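Local coordinates for 15-O-acetyltransferase (Fusarium sporotrichioides, PDB 3FOT), which acetylates the 15-hydroxyl of trichothecene intermediates in the biosynthesis of mycotoxins such as T-2 toxin, at residues A[274-280]-A[490-496]; A[248-252]-A[408-413]. One frame throughout, in Å; residues are numbered along the deposited sequence. Where two conformers were deposited one is given.

Interaction 1: residues A[274-280]-A[490-496]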
loop_
_atom_site.group_PDB
_atom_site.type_symbol
_atom_site.label_atom_id
_atom_site.label_comp_id
_atom_site.label_asym_id
_atom_site.label_seq_id
_atom_site.Cartn_x
_atom_site.Cartn_y
_atom_site.Cartn_z
ATOM N N LEU A 274 -6.006 -19.270 10.802
ATOM C CA LEU A 274 -6.405 -18.168 9.941
ATOM C C LEU A 274 -7.756 -17.649 10.412
ATOM O O LEU A 274 -8.701 -18.431 10.592
ATOM C CB LEU A 274 -6.495 -18.576 8.468
ATOM C CG LEU A 274 -6.893 -17.520 7.402
ATOM C CD1 LEU A 274 -5.932 -16.317 7.266
ATOM C CD2 LEU A 274 -7.089 -18.189 6.039
ATOM N N ALA A 275 -7.829 -16.339 10.641
ATOM C CA ALA A 275 -9.096 -15.687 10.925
ATOM C C ALA A 275 -9.091 -14.319 10.240
ATOM O O ALA A 275 -8.814 -14.249 9.045
ATOM C CB ALA A 275 -9.364 -15.611 12.434
ATOM N N LEU A 276 -9.345 -13.246 10.984
ATOM C CA LEU A 276 -9.601 -11.948 10.362
ATOM C C LEU A 276 -8.404 -11.003 10.428
ATOM O O LEU A 276 -7.690 -11.012 11.428
ATOM C CB LEU A 276 -10.803 -11.290 11.044
ATOM C CG LEU A 276 -12.132 -12.033 10.832
ATOM C CD1 LEU A 276 -13.253 -11.523 11.723
ATOM C CD2 LEU A 276 -12.536 -11.914 9.393
ATOM N N PRO A 277 -8.206 -10.166 9.371
ATOM C CA PRO A 277 -7.156 -9.144 9.471
ATOM C C PRO A 277 -7.539 -8.090 10.483
ATOM O O PRO A 277 -8.721 -7.695 10.565
ATOM C CB PRO A 277 -7.097 -8.542 8.052
ATOM C CG PRO A 277 -8.435 -8.798 7.478
ATOM C CD PRO A 277 -8.903 -10.112 8.070
ATOM N N ARG A 278 -6.562 -7.639 11.266
ATOM C CA ARG A 278 -6.811 -6.603 12.239
ATOM C C ARG A 278 -5.676 -5.613 12.201
ATOM O O ARG A 278 -4.632 -5.882 11.612
ATOM C CB ARG A 278 -6.942 -7.165 13.651
ATOM C CG ARG A 278 -8.066 -8.164 13.855
ATOM C CD ARG A 278 -9.440 -7.567 13.595
ATOM N NE ARG A 278 -10.504 -8.483 13.996
ATOM C CZ ARG A 278 -11.808 -8.212 13.915
ATOM N NH1 ARG A 278 -12.230 -7.052 13.438
ATOM N NH2 ARG A 278 -12.699 -9.110 14.321
ATOM N N CYS A 279 -5.876 -4.463 12.817
ATOM C CA CYS A 279 -4.899 -3.381 12.779
ATOM C C CYS A 279 -4.724 -2.727 14.158
ATOM O O CYS A 279 -5.704 -2.545 14.849
ATOM C CB CYS A 279 -5.374 -2.345 11.753
ATOM S SG CYS A 279 -4.172 -1.100 11.312
ATOM N N VAL A 280 -3.498 -2.352 14.523
ATOM C CA VAL A 280 -3.252 -1.535 15.707
ATOM C C VAL A 280 -2.470 -0.334 15.214
ATOM O O VAL A 280 -1.480 -0.493 14.506
ATOM C CB VAL A 280 -2.459 -2.287 16.800
ATOM C CG1 VAL A 280 -2.192 -1.346 17.978
ATOM C CG2 VAL A 280 -3.238 -3.492 17.281
ATOM N N ASN A 490 1.442 1.611 11.895
ATOM C CA ASN A 490 0.326 0.668 11.884
ATOM C C ASN A 490 0.897 -0.757 11.869
ATOM O O ASN A 490 1.830 -1.015 11.105
ATOM C CB ASN A 490 -0.489 0.917 10.613
ATOM C CG ASN A 490 -1.903 0.332 10.662
ATOM O OD1 ASN A 490 -2.226 -0.534 11.479
ATOM N ND2 ASN A 490 -2.754 0.814 9.760
ATOM N N ILE A 491 0.363 -1.636 12.693
ATOM C CA ILE A 491 0.713 -3.035 12.570
ATOM C C ILE A 491 -0.542 -3.777 12.163
ATOM O O ILE A 491 -1.573 -3.731 12.851
ATOM C CB ILE A 491 1.274 -3.654 13.857
ATOM C CG1 ILE A 491 2.487 -2.871 14.366
ATOM C CG2 ILE A 491 1.657 -5.136 13.590
ATOM C CD1 ILE A 491 3.192 -3.526 15.595
ATOM N N ILE A 492 -0.459 -4.444 11.020
ATOM C CA ILE A 492 -1.561 -5.280 10.583
ATOM C C ILE A 492 -1.172 -6.723 10.869
ATOM O O ILE A 492 -0.007 -7.112 10.700
ATOM C CB ILE A 492 -1.894 -5.089 9.097
ATOM C CG1 ILE A 492 -2.126 -3.616 8.774
ATOM C CG2 ILE A 492 -3.142 -5.844 8.720
ATOM C CD1 ILE A 492 -1.005 -3.016 8.036
ATOM N N TYR A 493 -2.142 -7.475 11.353
ATOM C CA TYR A 493 -1.890 -8.840 11.760
ATOM C C TYR A 493 -3.153 -9.613 11.533
ATOM O O TYR A 493 -4.212 -9.025 11.274
ATOM C CB TYR A 493 -1.453 -8.890 13.216
ATOM C CG TYR A 493 -2.494 -8.518 14.234
ATOM C CD1 TYR A 493 -3.120 -9.501 14.995
ATOM C CD2 TYR A 493 -2.842 -7.179 14.467
ATOM C CE1 TYR A 493 -4.060 -9.175 15.937
ATOM C CE2 TYR A 493 -3.775 -6.847 15.420
ATOM C CZ TYR A 493 -4.378 -7.853 16.153
ATOM O OH TYR A 493 -5.327 -7.538 17.103
ATOM N N ASN A 494 -3.041 -10.931 11.580
ATOM C CA ASN A 494 -4.221 -11.758 11.523
ATOM C C ASN A 494 -4.556 -12.209 12.933
ATOM O O ASN A 494 -3.678 -12.702 13.640
ATOM C CB ASN A 494 -3.982 -12.940 10.607
ATOM C CG ASN A 494 -5.260 -13.622 10.247
ATOM O OD1 ASN A 494 -5.744 -14.465 11.000
ATOM N ND2 ASN A 494 -5.863 -13.202 9.134
ATOM N N ASP A 495 -5.820 -12.055 13.342
ATOM C CA ASP A 495 -6.177 -12.303 14.745
ATOM C C ASP A 495 -6.270 -13.765 15.174
ATOM O O ASP A 495 -6.531 -14.038 16.351
ATOM C CB ASP A 495 -7.390 -11.489 15.213
ATOM C CG ASP A 495 -8.711 -11.984 14.645
ATOM O OD1 ASP A 495 -8.754 -13.020 13.958
ATOM O OD2 ASP A 495 -9.743 -11.321 14.906
ATOM N N ALA A 496 -6.042 -14.682 14.236
ATOM C CA ALA A 496 -5.810 -16.080 14.586
ATOM C C ALA A 496 -4.424 -16.260 15.208
ATOM O O ALA A 496 -4.209 -17.183 16.008
ATOM C CB ALA A 496 -5.927 -16.944 13.367
HETATM O O HOH W 1 -12.218 -12.085 14.976
#

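Interaction 2: residues A[248-252]-A[408-413]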
loop_
_atom_site.group_PDB
_atom_site.type_symbol
_atom_site.label_atom_id
_atom_site.label_comp_id
_atom_site.label_asym_id
_atom_site.label_seq_id
_atom_site.Cartn_x
_atom_site.Cartn_y
_atom_site.Cartn_z
ATOM N N PHE A 248 23.229 -11.135 -12.619
ATOM C CA PHE A 248 21.787 -11.028 -12.408
ATOM C C PHE A 248 21.223 -12.343 -11.843
ATOM O O PHE A 248 20.514 -12.339 -10.831
ATOM C CB PHE A 248 21.095 -10.612 -13.720
ATOM C CG PHE A 248 19.589 -10.563 -13.638
ATOM C CD1 PHE A 248 18.942 -9.580 -12.874
ATOM C CD2 PHE A 248 18.817 -11.473 -14.349
ATOM C CE1 PHE A 248 17.555 -9.531 -12.815
ATOM C CE2 PHE A 248 17.397 -11.433 -14.299
ATOM C CZ PHE A 248 16.778 -10.452 -13.523
ATOM N N ASP A 249 21.553 -13.470 -12.468
ATOM C CA ASP A 249 21.082 -14.758 -11.967
ATOM C C ASP A 249 21.498 -14.987 -10.510
ATOM O O ASP A 249 20.689 -15.449 -9.690
ATOM C CB ASP A 249 21.621 -15.911 -12.812
ATOM C CG ASP A 249 21.079 -15.914 -14.229
ATOM O OD1 ASP A 249 19.992 -15.324 -14.480
ATOM O OD2 ASP A 249 21.766 -16.498 -15.107
ATOM N N ASP A 250 22.762 -14.691 -10.197
ATOM C CA ASP A 250 23.280 -14.934 -8.847
ATOM C C ASP A 250 22.549 -14.062 -7.814
ATOM O O ASP A 250 22.230 -14.515 -6.728
ATOM C CB ASP A 250 24.772 -14.617 -8.778
ATOM C CG ASP A 250 25.642 -15.603 -9.562
ATOM O OD1 ASP A 250 25.181 -16.706 -9.925
ATOM O OD2 ASP A 250 26.817 -15.244 -9.812
ATOM N N LYS A 251 22.307 -12.806 -8.163
ATOM C CA LYS A 251 21.640 -11.876 -7.260
ATOM C C LYS A 251 20.179 -12.320 -7.052
ATOM O O LYS A 251 19.663 -12.268 -5.930
ATOM C CB LYS A 251 21.687 -10.480 -7.868
ATOM C CG LYS A 251 22.071 -9.290 -6.981
ATOM C CD LYS A 251 22.351 -9.535 -5.526
ATOM C CE LYS A 251 22.359 -8.189 -4.782
ATOM N NZ LYS A 251 23.391 -8.112 -3.694
ATOM N N CYS A 252 19.519 -12.766 -8.126
ATOM C CA CYS A 252 18.159 -13.336 -7.996
ATOM C C CYS A 252 18.132 -14.535 -7.062
ATOM O O CYS A 252 17.230 -14.669 -6.211
ATOM C CB CYS A 252 17.568 -13.740 -9.359
ATOM S SG CYS A 252 17.198 -12.381 -10.423
ATOM N N ALA A 408 14.103 -5.385 -12.626
ATOM C CA ALA A 408 14.017 -6.668 -13.331
ATOM C C ALA A 408 14.095 -7.858 -12.364
ATOM O O ALA A 408 13.405 -8.869 -12.545
ATOM C CB ALA A 408 15.133 -6.778 -14.414
ATOM N N LEU A 409 14.939 -7.730 -11.345
ATOM C CA LEU A 409 15.128 -8.792 -10.347
ATOM C C LEU A 409 13.842 -8.979 -9.547
ATOM O O LEU A 409 13.455 -10.099 -9.276
ATOM C CB LEU A 409 16.306 -8.475 -9.416
ATOM C CG LEU A 409 16.601 -9.393 -8.222
ATOM C CD1 LEU A 409 18.111 -9.471 -7.884
ATOM C CD2 LEU A 409 15.836 -8.890 -6.983
ATOM N N GLY A 410 13.218 -7.867 -9.156
ATOM C CA GLY A 410 11.938 -7.909 -8.421
ATOM C C GLY A 410 10.899 -8.709 -9.175
ATOM O O GLY A 410 10.248 -9.584 -8.617
ATOM N N LEU A 411 10.740 -8.410 -10.458
ATOM C CA LEU A 411 9.730 -9.073 -11.269
ATOM C C LEU A 411 9.988 -10.575 -11.296
ATOM O O LEU A 411 9.085 -11.381 -11.122
ATOM C CB LEU A 411 9.713 -8.492 -12.689
ATOM C CG LEU A 411 9.374 -7.001 -12.795
ATOM C CD1 LEU A 411 9.483 -6.566 -14.256
ATOM C CD2 LEU A 411 7.989 -6.677 -12.219
ATOM N N ARG A 412 11.248 -10.942 -11.489
ATOM C CA ARG A 412 11.616 -12.346 -11.593
ATOM C C ARG A 412 11.468 -13.100 -10.280
ATOM O O ARG A 412 10.917 -14.213 -10.239
ATOM C CB ARG A 412 13.071 -12.438 -12.127
ATOM C CG ARG A 412 13.454 -13.816 -12.536
ATOM C CD ARG A 412 14.835 -13.793 -13.157
ATOM N NE ARG A 412 15.276 -15.129 -13.533
ATOM C CZ ARG A 412 16.560 -15.489 -13.626
ATOM N NH1 ARG A 412 17.526 -14.620 -13.366
ATOM N NH2 ARG A 412 16.876 -16.727 -13.970
ATOM N N VAL A 413 11.967 -12.518 -9.196
ATOM C CA VAL A 413 11.894 -13.188 -7.909
ATOM C C VAL A 413 10.487 -13.197 -7.336
ATOM O O VAL A 413 10.118 -14.144 -6.632
ATOM C CB VAL A 413 12.903 -12.661 -6.853
ATOM C CG1 VAL A 413 14.350 -12.764 -7.406
ATOM C CG2 VAL A 413 12.585 -11.237 -6.405
#

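Interaction 1: residues A[274-280]-A[490-496]
Strands 277-280 and 490-494 pair antiparallel, R278 against Y493 and V280 against I491, along one margin of a four-stranded mixed sheet. Beyond the ladder the side chains of N494 and D495, with a backbone bond from D495 N to L276 O, carry the pairing on to A275 and L276. N494 OD1 takes A275 N at 2.8 Å in its carbonyl plane, on a lone pair, and also accepts from A496 N, closing an Asx turn. Its ND2 donates to A275 O from well above the plane of the A275 carbonyl, off the lone pairs, and to Q471 O. With chi1 of 73°, the D495 carboxylate lies between its own backbone N and carbonyl carbon: OD1 receives L276 N at 3.0 Å, while OD2 receives R278 NE at 3.1 Å in a nearly straight hydrogen bond (174°) that is part of a salt bridge. A water joins R278 NH2 to the same OD2, and R278 NH1 pairs with E143 of helix 134-147. R278 CB lies over one face of the Y493 ring, 4.0 Å from its centroid, a CH-pi contact. The whole is an antiparallel edge-strand pairing prolonged by an Asx turn at the end of strand 486-494.

Interaction 2: residues A[248-252]-A[408-413]
R412 reaches from helix 406-423 to D249 on helix 246-264, and its NH1 meets D249 OD1 at 2.8 Å in a salt bridge that spans a helix-helix packing. The axes of the two short helical segments approach to 10.2 Å and are inclined at 55°. OD1 is approached on its anti side, close to the carboxylate plane, while the carboxylate and guanidinium planes stand 65° apart. The arginine is drawn out straight, with CG anti to the backbone N and the chain extended as far as NE, which carries NH1 across to D249. On the way it passes F248: NH1 lies 3.3 Å from F248 CE2, and the ring and guanidinium planes are only 22° apart, though the approach is oblique to both.

Beneath the polar pair the packing is apolar. F248 CE1 lies 3.8 Å from L409 CB. It also touches A408 CB, and the ring turns its edge to the backbone of A408 and L409. C252 SG sits over one face of this ring and also meets L409 CG at 3.8 Å. L409 CD1 continues to K251 CB, and V413 CG1 packs on C252 CB.

Further out, F405 meets the F248 ring edge-to-face, and W400 makes a cation-pi contact with K251. V413 also borders H414, which binds 15-deacetylcalonectrin, so this packing backs the helix that bears a substrate-binding residue. The N-terminal segment holds the other two nitrogens of the guanidinium: R412 NE donates to P10 O, and R412 NH2 to L9 O.

In the fold
From the N terminus, helix 246-264 comes first and strand 277-283 follows it directly. Helix 246-264 meets its partner, helix 406-423, where interaction 2 closes a loop of 155 intervening residues; strand 277-283 meets strand 486-494 where interaction 1 closes one of 209. Because 274-280 lies within the first loop and 490-496 beyond it, the two closures cross. Interaction 2 joins two helices near the N-terminal residues L9 and P10, whereas interaction 1 sets strand 277-283 at the edge of the sheet that also holds 477-483 and 435-441. Their centres lie 31 Å apart and they do not touch, so the short connection from helix 246-264 to strand 277-283 links two separate regions.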